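C381 turret protein (Sulfolobus turreted icosahedral virus, PDB 4IND) forms the pentameric turret of an archaeal virus, each subunit folding into three jelly-roll domains. Local coordinates at the interface of chains A and B. Numbering follows the deposited sequence. Chains: chain A/B, C381 turret protein.

Contact 1: the interface of chains A and B. Residues chain A 49-50, 52, 54; chain B 10, 37, 68, 70, 130-131.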
# COMPACT_ATOMS: atom_id res chain seq x y z
N LEU A 49 -1.32 38.68 14.38
CA LEU A 49 -1.50 37.77 13.26
C LEU A 49 -2.14 38.57 12.13
O LEU A 49 -3.30 38.99 12.24
CB LEU A 49 -2.40 36.58 13.64
CG LEU A 49 -1.84 35.59 14.65
CD1 LEU A 49 -2.85 34.48 14.97
CD2 LEU A 49 -0.51 35.00 14.18
N TYR A 50 -1.38 38.81 11.07
CA TYR A 50 -1.85 39.63 9.95
C TYR A 50 -2.48 40.95 10.43
O TYR A 50 -3.54 41.36 9.95
CB TYR A 50 -2.84 38.83 9.09
CG TYR A 50 -2.25 37.57 8.47
CD1 TYR A 50 -1.44 37.63 7.34
CD2 TYR A 50 -2.52 36.32 9.00
CE1 TYR A 50 -0.91 36.48 6.76
CE2 TYR A 50 -2.00 35.17 8.44
CZ TYR A 50 -1.20 35.25 7.32
OH TYR A 50 -0.68 34.06 6.79
N ASN A 52 -3.90 41.60 13.17
CA ASN A 52 -4.93 41.40 14.20
C ASN A 52 -4.31 40.90 15.48
O ASN A 52 -3.28 40.24 15.45
CB ASN A 52 -5.99 40.42 13.69
CG ASN A 52 -6.69 40.93 12.45
OD1 ASN A 52 -7.54 41.82 12.53
ND2 ASN A 52 -6.32 40.40 11.29
N LYS A 54 -4.45 38.47 18.48
CA LYS A 54 -5.00 37.27 19.10
C LYS A 54 -4.80 37.38 20.61
O LYS A 54 -3.70 37.69 21.06
CB LYS A 54 -4.30 36.02 18.56
CG LYS A 54 -4.70 34.72 19.26
CD LYS A 54 -4.12 33.49 18.53
CE LYS A 54 -4.10 32.28 19.45
NZ LYS A 54 -3.95 30.98 18.71
N PHE B 10 -8.98 39.64 18.94
CA PHE B 10 -9.96 38.58 19.03
C PHE B 10 -9.56 37.58 20.09
O PHE B 10 -8.37 37.30 20.26
CB PHE B 10 -10.18 37.89 17.67
CG PHE B 10 -8.98 37.15 17.13
CD1 PHE B 10 -8.96 35.76 17.11
CD2 PHE B 10 -7.89 37.84 16.61
CE1 PHE B 10 -7.86 35.07 16.59
CE2 PHE B 10 -6.79 37.16 16.09
CZ PHE B 10 -6.78 35.78 16.07
N VAL B 37 -12.44 36.51 13.61
CA VAL B 37 -12.04 37.86 13.99
C VAL B 37 -13.14 38.83 13.56
O VAL B 37 -13.53 38.85 12.38
CB VAL B 37 -10.72 38.27 13.30
CG1 VAL B 37 -10.26 39.65 13.76
CG2 VAL B 37 -9.64 37.22 13.57
N SER B 68 -12.46 38.22 9.57
CA SER B 68 -11.41 37.32 9.11
C SER B 68 -11.54 35.98 9.80
O SER B 68 -12.07 35.89 10.90
CB SER B 68 -10.03 37.88 9.43
OG SER B 68 -9.87 39.18 8.92
N ILE B 70 -8.68 33.27 10.97
CA ILE B 70 -7.24 33.17 11.12
C ILE B 70 -6.97 31.95 11.98
O ILE B 70 -7.51 31.85 13.08
CB ILE B 70 -6.67 34.42 11.83
CG1 ILE B 70 -7.03 35.71 11.07
CG2 ILE B 70 -5.16 34.28 12.01
CD1 ILE B 70 -6.36 36.98 11.63
N TYR B 130 -3.34 30.15 8.56
CA TYR B 130 -4.41 30.31 7.59
C TYR B 130 -5.07 31.67 7.76
O TYR B 130 -5.25 32.16 8.87
CB TYR B 130 -5.45 29.19 7.69
CG TYR B 130 -6.58 29.39 6.69
CD1 TYR B 130 -6.39 29.12 5.34
CD2 TYR B 130 -7.81 29.87 7.10
CE1 TYR B 130 -7.42 29.32 4.41
CE2 TYR B 130 -8.85 30.07 6.19
CZ TYR B 130 -8.64 29.80 4.85
OH TYR B 130 -9.66 30.00 3.94
N TYR B 131 -5.43 32.31 6.65
CA TYR B 131 -6.01 33.64 6.70
C TYR B 131 -6.94 33.91 5.54
O TYR B 131 -6.56 33.77 4.37
CB TYR B 131 -4.89 34.68 6.69
CG TYR B 131 -5.35 36.13 6.67
CD1 TYR B 131 -5.81 36.75 7.81
CD2 TYR B 131 -5.28 36.87 5.50
CE1 TYR B 131 -6.23 38.08 7.79
CE2 TYR B 131 -5.69 38.19 5.47
CZ TYR B 131 -6.15 38.80 6.62
OH TYR B 131 -6.57 40.12 6.59
O HOH W 1 -7.48 40.93 8.91

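Contact 2: the interface of chains A and B. Residues chain A 47, 49, 54, 85, 117, 142; chain B 72-74.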
# COMPACT_ATOMS: atom_id res chain seq x y z
N TYR A 47 -0.73 38.61 20.79
CA TYR A 47 0.27 38.75 19.74
C TYR A 47 -0.39 38.96 18.39
O TYR A 47 -1.57 38.68 18.23
CB TYR A 47 1.24 37.55 19.70
CG TYR A 47 0.62 36.18 19.45
CD1 TYR A 47 0.58 35.63 18.17
CD2 TYR A 47 0.11 35.42 20.49
CE1 TYR A 47 0.04 34.36 17.95
CE2 TYR A 47 -0.45 34.16 20.27
CZ TYR A 47 -0.48 33.64 19.00
OH TYR A 47 -1.03 32.39 18.80
N LEU A 49 -1.32 38.68 14.38
CA LEU A 49 -1.50 37.77 13.26
C LEU A 49 -2.14 38.57 12.13
O LEU A 49 -3.30 38.99 12.24
CB LEU A 49 -2.40 36.58 13.64
CG LEU A 49 -1.84 35.59 14.65
CD1 LEU A 49 -2.85 34.48 14.97
CD2 LEU A 49 -0.51 35.00 14.18
N LYS A 54 -4.45 38.47 18.48
CA LYS A 54 -5.00 37.27 19.10
C LYS A 54 -4.80 37.38 20.61
O LYS A 54 -3.70 37.69 21.06
CB LYS A 54 -4.30 36.02 18.56
CG LYS A 54 -4.70 34.72 19.26
CD LYS A 54 -4.12 33.49 18.53
CE LYS A 54 -4.10 32.28 19.45
NZ LYS A 54 -3.95 30.98 18.71
N LYS A 85 3.64 25.59 20.97
CA LYS A 85 3.43 27.00 20.64
C LYS A 85 3.69 27.80 21.89
O LYS A 85 3.04 27.61 22.93
CB LYS A 85 2.01 27.29 20.15
CG LYS A 85 1.86 28.74 19.67
CD LYS A 85 0.42 29.11 19.26
CE LYS A 85 0.02 28.43 17.96
NZ LYS A 85 0.86 28.88 16.82
N GLU A 117 7.38 28.76 17.54
CA GLU A 117 7.05 27.34 17.46
C GLU A 117 8.29 26.54 17.82
O GLU A 117 9.28 26.54 17.08
CB GLU A 117 6.62 26.96 16.04
CG GLU A 117 5.49 27.80 15.50
CD GLU A 117 4.17 27.32 16.02
OE1 GLU A 117 4.01 26.09 16.09
OE2 GLU A 117 3.31 28.16 16.36
N GLU A 142 0.13 25.86 23.35
CA GLU A 142 -0.33 24.56 22.83
C GLU A 142 0.80 23.57 22.90
O GLU A 142 1.96 23.94 22.84
CB GLU A 142 -0.81 24.66 21.38
CG GLU A 142 -2.02 25.55 21.13
CD GLU A 142 -2.32 25.73 19.62
OE1 GLU A 142 -2.37 26.90 19.17
OE2 GLU A 142 -2.53 24.72 18.90
N ASP B 72 -3.75 29.86 13.54
CA ASP B 72 -2.34 29.53 13.76
C ASP B 72 -2.15 28.31 14.67
O ASP B 72 -1.02 27.93 15.00
CB ASP B 72 -1.55 30.74 14.28
CG ASP B 72 -1.71 30.97 15.76
OD1 ASP B 72 -0.76 31.50 16.39
OD2 ASP B 72 -2.80 30.64 16.29
N ASP B 73 -3.25 27.67 15.04
CA ASP B 73 -3.20 26.52 15.95
C ASP B 73 -2.42 25.34 15.37
O ASP B 73 -2.29 25.22 14.15
CB ASP B 73 -4.62 26.07 16.26
CG ASP B 73 -5.42 27.15 16.96
OD1 ASP B 73 -5.73 28.17 16.29
OD2 ASP B 73 -5.75 26.97 18.17
N GLU B 74 -1.93 24.48 16.25
CA GLU B 74 -1.15 23.32 15.83
C GLU B 74 -2.03 22.20 15.26
O GLU B 74 -2.07 21.10 15.80
CB GLU B 74 -0.31 22.76 16.99
CG GLU B 74 0.55 23.78 17.72
CD GLU B 74 1.51 24.49 16.80
OE1 GLU B 74 2.06 25.53 17.21
OE2 GLU B 74 1.73 24.01 15.66
O HOH W 2 -6.67 30.24 17.69

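Contact 1: the interface of chains A and B
A:Tyr50 lays its ring on that of B:Tyr131 in the tight part of this jelly-roll contact, where the turn between strands 41-49 and 52-60 of one turret subunit packs on the first jelly roll of its neighbour. The ring centroids are 4.4 Å apart and the planes differ by 25°, so the stack is slightly splayed. The two side chains run past each other in opposite directions, and B:Tyr131 CB sits over the face of the A:Tyr50 ring, offset toward its rim, 3.4 Å from CE2 of A:Tyr50. CG of B:Tyr131 is anti to its backbone N (chi1 177°), which carries the ring out to A:Tyr50; CG1 of B:Ile70 lies in plane at the edge of the B:Tyr131 ring.

B:Ile70 fills the middle with both branches: its CG2 methyl meets A:Leu49 CD1 at 3.8 Å, and its CD1 tip comes to 3.4 Å from the amide ND2 of A:Asn52. Beyond it B:Phe10 is sandwiched, with A:Lys54 CA at 3.5 Å from CE2 on one face and B:Val37 CG2 over the centre of the other. A:Lys54 and B:Phe10 also pair as a parallel beta bridge.

The looser side is polar and bridged by water. Across the chains no N or O pair here comes within direct bonding distance; instead, A:Asn52 ND2 points almost straight at water 1 (2.7 Å, 169° at H). B:Tyr131 OH, the phenol hydroxyl, holds the same water at 2.6 Å, and B:Ser68 OG is a further partner.

Contact 2: the interface of chains A and B
A:Leu49 touches B:Asp72 through its CD1 methyl, 3.8 Å from the carboxylate carbon CG, and forms the small apolar centre of this jelly-roll contact, in which the loop after strand 67-71 of one turret subunit plugs into strands of the next. The two side chains cross at about a right angle, and the CE methylene of A:Lys85 also packs against B:Asp72 CG.

Around this centre the B:Asp72 carboxylate is gripped at both oxygens. A:Tyr47 meets it tip to tip, its phenol OH giving a 2.6 Å hydrogen bond to OD1 on its syn lone pair; OD1 itself lies in the plane of the tyrosine ring, at its edge. The extended chain of A:Lys54 brings NZ to the syn side of OD2, a 2.7 Å salt bridge. A:Lys85, bent at chi3 and chi4 (chi3 -71°), turns NZ back to the backbone O of B:Asp72 at 2.8 Å, from above the carbonyl plane; its bond to OD1 is weak.

Farther out, A:Glu117 OE2 takes the same ammonium at 2.6 Å, nearly along its C-O axis, and thereby helps to position A:Lys85. The approach of A:Glu117 to B:Glu74 is too short to be reliable. At the rim, B:Glu74 N donates a nearly straight bond to A:Glu142 OE2 (2.7 Å, 173° at H), reaching that oxygen from its syn side but 26° out of the carboxylate plane. Water 2 links A:Lys54 NZ to B:Asp73 OD1.

The C-alpha centres of contact 1 and contact 2 lie about 10 Å apart, and the two share A:Leu49 and A:Lys54, so they are adjoining parts of one interface. On chain A both draw on strands 41-49 and 52-60; on chain B, strand 67-71 contributes to contact 1, and the loop that follows it forms the chain B side of contact 2. A:Lys54 spans the two, with its backbone end in contact 1 and its ammonium in contact 2. Packing in one and charge pairing in the other probably fix the register of adjacent subunits, repeated around the five-copy turret.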